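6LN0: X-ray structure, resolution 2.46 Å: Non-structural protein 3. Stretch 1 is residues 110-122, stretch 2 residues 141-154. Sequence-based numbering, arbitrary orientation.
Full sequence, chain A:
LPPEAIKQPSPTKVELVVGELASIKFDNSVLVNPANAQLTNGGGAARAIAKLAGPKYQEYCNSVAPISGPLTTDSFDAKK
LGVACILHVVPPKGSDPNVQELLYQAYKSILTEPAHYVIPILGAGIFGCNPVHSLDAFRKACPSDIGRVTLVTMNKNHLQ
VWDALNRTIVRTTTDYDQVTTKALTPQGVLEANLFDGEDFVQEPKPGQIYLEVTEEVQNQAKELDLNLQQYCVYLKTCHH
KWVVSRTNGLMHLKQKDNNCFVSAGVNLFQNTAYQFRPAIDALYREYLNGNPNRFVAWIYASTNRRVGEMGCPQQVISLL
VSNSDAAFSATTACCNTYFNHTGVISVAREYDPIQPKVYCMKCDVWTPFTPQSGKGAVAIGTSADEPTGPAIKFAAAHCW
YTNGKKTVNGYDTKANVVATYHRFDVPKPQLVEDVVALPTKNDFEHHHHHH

Stretch 1, residues 110-122: ILTEPAHYVIPIL
Stretch 2 (141-154) ACPSDIGRVTLVTM

A short strand ending at Pro120 runs parallel to Ile146 to Val152 of the same chain, their axes 19° apart and 4.4 Å at closest approach. CA atoms pair Val118 with Thr150 (4.6 Å), Ile119 with Leu151 (4.6 Å) and Pro120 with Val152 (4.5 Å); Tyr117 and Val149 are wider, at 5.2 Å. The paired residues are extended, Val118 at -121/118 and Val152 at -132/132, whereas Gly147 has positive phi (31/-140).

Four backbone hydrogen bonds form the ladder. Thr150 uses both its backbone polar groups: its N donates to Tyr117 O (2.9 Å), and its O accepts from Ile119 N (2.6 Å). Val152 does likewise, its N donating to Ile119 O (2.8 Å) and its O accepting from Ile121 N (3.2 Å, nearly straight at 165°). Pro120, lacking an N-H, falls between the donors Ile119 N and Ile121 N, so this ladder loses no bond; its CA instead lies 3.5 Å from Val152 O in a CA-H...O contact. Similar contacts join Val118 CA to Thr150 O and Leu151 CA to Ile119 O, both 3.1 Å.

Val118, Thr150, Pro120 and Val152 share one sheet face, where Val118 CG1 meets Val152 CG2 at 3.8 Å, both valines being t. Ile119 and Leu151 (both chi1 m) lie on the other.

Before the ladder, His116 (chi1 t, chi2 -123°) brings its ring edge to Thr150 (m): NE2 and OG1 hydrogen-bond at 3.1 Å, while ND1 is satisfied elsewhere in the structure. The extended Arg148 (t, t, t, chi4 -142°) lays its guanidinium flat on the ring, centres 4.0 Å apart and planes at 10°; this is stacking, as the angle between His116 NE2 and Arg148 NH2 (3.2 Å) is poor for a hydrogen bond, and NE, NH1 and NH2 are hydrogen-bonded elsewhere in the structure.

Ile146 (t, t) reaches its CD1 to 3.3 Å from Tyr117 CE2 and 3.8 Å from Leu111 CD2. Leu111 CB also packs against Pro143 CD at 4.0 Å.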

# COMPACT_ATOMS: atom_id res chain seq x y z
N ILE A 110 29.13 -13.25 -22.24
CA ILE A 110 29.11 -14.62 -21.74
C ILE A 110 27.76 -15.28 -21.98
O ILE A 110 27.69 -16.42 -22.44
CB ILE A 110 29.46 -14.61 -20.23
CG1 ILE A 110 30.94 -14.34 -20.01
CG2 ILE A 110 28.99 -15.91 -19.54
CD1 ILE A 110 31.28 -14.03 -18.58
N LEU A 111 26.68 -14.58 -21.63
CA LEU A 111 25.36 -15.19 -21.49
C LEU A 111 24.60 -14.96 -22.79
O LEU A 111 23.82 -14.01 -22.92
CB LEU A 111 24.64 -14.62 -20.28
CG LEU A 111 25.43 -14.81 -18.98
CD1 LEU A 111 25.34 -13.58 -18.10
CD2 LEU A 111 24.96 -16.06 -18.24
N THR A 112 24.83 -15.85 -23.75
CA THR A 112 24.34 -15.68 -25.10
C THR A 112 23.51 -16.85 -25.59
O THR A 112 22.75 -16.69 -26.55
CB THR A 112 25.51 -15.46 -26.08
OG1 THR A 112 26.30 -16.66 -26.13
CG2 THR A 112 26.36 -14.31 -25.61
N GLU A 113 23.62 -18.01 -24.97
CA GLU A 113 23.03 -19.25 -25.43
C GLU A 113 22.31 -19.91 -24.26
O GLU A 113 22.63 -19.64 -23.10
CB GLU A 113 24.11 -20.19 -25.98
CG GLU A 113 25.11 -19.52 -26.90
CD GLU A 113 24.52 -19.21 -28.27
OE1 GLU A 113 24.71 -18.07 -28.77
OE2 GLU A 113 23.86 -20.12 -28.83
N PRO A 114 21.34 -20.74 -24.52
CA PRO A 114 20.60 -21.34 -23.40
C PRO A 114 21.31 -22.58 -22.86
O PRO A 114 21.08 -23.71 -23.29
CB PRO A 114 19.23 -21.64 -24.01
CG PRO A 114 19.52 -21.84 -25.46
CD PRO A 114 20.72 -21.04 -25.83
N ALA A 115 22.21 -22.32 -21.91
CA ALA A 115 23.06 -23.32 -21.29
C ALA A 115 23.14 -23.02 -19.80
O ALA A 115 22.72 -21.95 -19.34
CB ALA A 115 24.47 -23.34 -21.90
N HIS A 116 23.72 -23.96 -19.05
CA HIS A 116 23.97 -23.76 -17.63
C HIS A 116 25.36 -23.16 -17.44
O HIS A 116 26.37 -23.82 -17.69
CB HIS A 116 23.86 -25.06 -16.84
CG HIS A 116 24.41 -24.95 -15.45
ND1 HIS A 116 25.42 -25.76 -14.98
CD2 HIS A 116 24.12 -24.08 -14.46
CE1 HIS A 116 25.71 -25.41 -13.73
NE2 HIS A 116 24.93 -24.39 -13.39
N TYR A 117 25.41 -21.93 -16.97
CA TYR A 117 26.65 -21.20 -16.80
C TYR A 117 27.13 -21.28 -15.36
O TYR A 117 26.32 -21.22 -14.42
CB TYR A 117 26.46 -19.74 -17.20
CG TYR A 117 26.25 -19.54 -18.68
CD1 TYR A 117 27.34 -19.38 -19.53
CD2 TYR A 117 24.98 -19.49 -19.22
CE1 TYR A 117 27.16 -19.19 -20.89
CE2 TYR A 117 24.80 -19.31 -20.58
CZ TYR A 117 25.89 -19.15 -21.41
OH TYR A 117 25.72 -18.95 -22.76
N VAL A 118 28.44 -21.42 -15.19
CA VAL A 118 29.07 -21.35 -13.88
C VAL A 118 30.07 -20.22 -13.96
O VAL A 118 30.98 -20.24 -14.80
CB VAL A 118 29.75 -22.67 -13.50
CG1 VAL A 118 30.41 -22.56 -12.17
CG2 VAL A 118 28.72 -23.79 -13.48
N ILE A 119 29.87 -19.19 -13.14
CA ILE A 119 30.65 -17.98 -13.33
C ILE A 119 31.30 -17.55 -12.02
O ILE A 119 30.60 -17.19 -11.06
CB ILE A 119 29.78 -16.84 -13.91
CG1 ILE A 119 28.89 -17.36 -15.05
CG2 ILE A 119 30.63 -15.72 -14.43
CD1 ILE A 119 28.35 -16.27 -15.95
N PRO A 120 32.62 -17.63 -11.92
CA PRO A 120 33.32 -16.84 -10.90
C PRO A 120 33.02 -15.36 -11.11
O PRO A 120 33.14 -14.85 -12.23
CB PRO A 120 34.80 -17.15 -11.17
CG PRO A 120 34.83 -17.80 -12.56
CD PRO A 120 33.53 -18.53 -12.65
N ILE A 121 32.62 -14.69 -10.03
CA ILE A 121 32.33 -13.26 -10.14
C ILE A 121 33.54 -12.55 -10.71
O ILE A 121 34.68 -12.78 -10.28
CB ILE A 121 31.93 -12.70 -8.77
CG1 ILE A 121 30.64 -13.37 -8.30
CG2 ILE A 121 31.76 -11.19 -8.83
CD1 ILE A 121 30.47 -13.30 -6.83
N LEU A 122 33.30 -11.72 -11.72
CA LEU A 122 34.39 -11.07 -12.44
C LEU A 122 34.96 -9.93 -11.60
O LEU A 122 34.25 -9.31 -10.80
CB LEU A 122 33.92 -10.54 -13.79
CG LEU A 122 33.13 -11.46 -14.74
CD1 LEU A 122 33.01 -10.80 -16.12
CD2 LEU A 122 33.77 -12.86 -14.87
N ALA A 141 22.77 -7.79 -17.31
CA ALA A 141 23.03 -8.53 -18.54
C ALA A 141 22.32 -9.87 -18.60
O ALA A 141 22.10 -10.39 -19.71
CB ALA A 141 24.54 -8.75 -18.72
N CYS A 142 21.96 -10.43 -17.46
CA CYS A 142 21.37 -11.76 -17.45
C CYS A 142 20.03 -11.77 -18.16
O CYS A 142 19.12 -11.03 -17.77
CB CYS A 142 21.23 -12.22 -15.99
SG CYS A 142 20.89 -13.97 -15.83
N PRO A 143 19.87 -12.56 -19.23
CA PRO A 143 18.56 -12.71 -19.87
C PRO A 143 17.59 -13.41 -18.94
O PRO A 143 17.96 -14.03 -17.94
CB PRO A 143 18.85 -13.54 -21.11
CG PRO A 143 20.31 -13.28 -21.40
CD PRO A 143 20.95 -13.15 -20.05
N SER A 144 16.30 -13.34 -19.31
CA SER A 144 15.21 -13.81 -18.45
C SER A 144 14.84 -15.28 -18.67
O SER A 144 14.14 -15.85 -17.83
CB SER A 144 13.97 -12.94 -18.67
OG SER A 144 13.76 -12.65 -20.04
N ASP A 145 15.34 -15.91 -19.74
CA ASP A 145 14.90 -17.25 -20.11
C ASP A 145 16.03 -18.27 -20.10
O ASP A 145 15.90 -19.34 -20.71
CB ASP A 145 14.23 -17.22 -21.48
CG ASP A 145 15.13 -16.63 -22.55
OD1 ASP A 145 16.00 -15.80 -22.22
OD2 ASP A 145 14.96 -17.00 -23.74
N ILE A 146 17.13 -17.98 -19.41
CA ILE A 146 18.34 -18.80 -19.50
C ILE A 146 18.49 -19.61 -18.21
O ILE A 146 19.51 -19.54 -17.52
CB ILE A 146 19.54 -17.89 -19.82
CG1 ILE A 146 20.89 -18.60 -19.77
CG2 ILE A 146 19.57 -16.66 -18.92
CD1 ILE A 146 22.02 -17.65 -20.06
N GLY A 147 17.43 -20.35 -17.86
CA GLY A 147 17.41 -21.35 -16.80
C GLY A 147 18.29 -21.17 -15.59
O GLY A 147 18.46 -20.06 -15.07
N ARG A 148 18.87 -22.27 -15.13
CA ARG A 148 19.70 -22.26 -13.93
C ARG A 148 21.08 -21.66 -14.22
O ARG A 148 21.71 -21.99 -15.23
CB ARG A 148 19.83 -23.68 -13.39
CG ARG A 148 20.79 -23.83 -12.26
CD ARG A 148 21.26 -25.28 -12.12
NE ARG A 148 22.17 -25.42 -10.98
CZ ARG A 148 23.25 -26.20 -10.95
NH1 ARG A 148 24.00 -26.23 -9.86
NH2 ARG A 148 23.59 -26.94 -12.00
N VAL A 149 21.53 -20.74 -13.35
CA VAL A 149 22.82 -20.07 -13.48
C VAL A 149 23.53 -20.07 -12.13
O VAL A 149 22.90 -19.82 -11.09
CB VAL A 149 22.69 -18.62 -13.99
CG1 VAL A 149 24.06 -18.01 -14.16
CG2 VAL A 149 21.93 -18.58 -15.29
N THR A 150 24.84 -20.30 -12.14
CA THR A 150 25.62 -20.48 -10.92
C THR A 150 26.77 -19.48 -10.90
O THR A 150 27.65 -19.54 -11.76
CB THR A 150 26.18 -21.90 -10.84
OG1 THR A 150 25.10 -22.83 -10.70
CG2 THR A 150 27.13 -22.02 -9.67
N LEU A 151 26.76 -18.59 -9.92
CA LEU A 151 27.93 -17.76 -9.65
C LEU A 151 28.70 -18.33 -8.47
O LEU A 151 28.15 -19.01 -7.61
CB LEU A 151 27.57 -16.31 -9.35
CG LEU A 151 26.49 -15.63 -10.16
CD1 LEU A 151 25.24 -15.86 -9.37
CD2 LEU A 151 26.80 -14.15 -10.24
N VAL A 152 29.98 -18.00 -8.44
CA VAL A 152 30.93 -18.63 -7.53
C VAL A 152 31.74 -17.53 -6.86
O VAL A 152 32.26 -16.64 -7.55
CB VAL A 152 31.85 -19.62 -8.26
CG1 VAL A 152 32.91 -20.17 -7.30
CG2 VAL A 152 31.04 -20.75 -8.88
N THR A 153 31.86 -17.62 -5.54
CA THR A 153 32.41 -16.50 -4.77
C THR A 153 33.68 -16.87 -3.99
O THR A 153 34.79 -16.61 -4.46
CB THR A 153 31.30 -15.93 -3.87
OG1 THR A 153 31.81 -14.86 -3.06
CG2 THR A 153 30.60 -17.01 -3.00
N MET A 154 33.53 -17.50 -2.81
CA MET A 154 34.57 -17.63 -1.78
C MET A 154 34.88 -16.29 -1.08
O MET A 154 36.03 -16.01 -0.74
CB MET A 154 35.85 -18.24 -2.34
CG MET A 154 35.86 -19.74 -2.40
SD MET A 154 37.53 -20.22 -2.80
CE MET A 154 38.18 -18.68 -3.48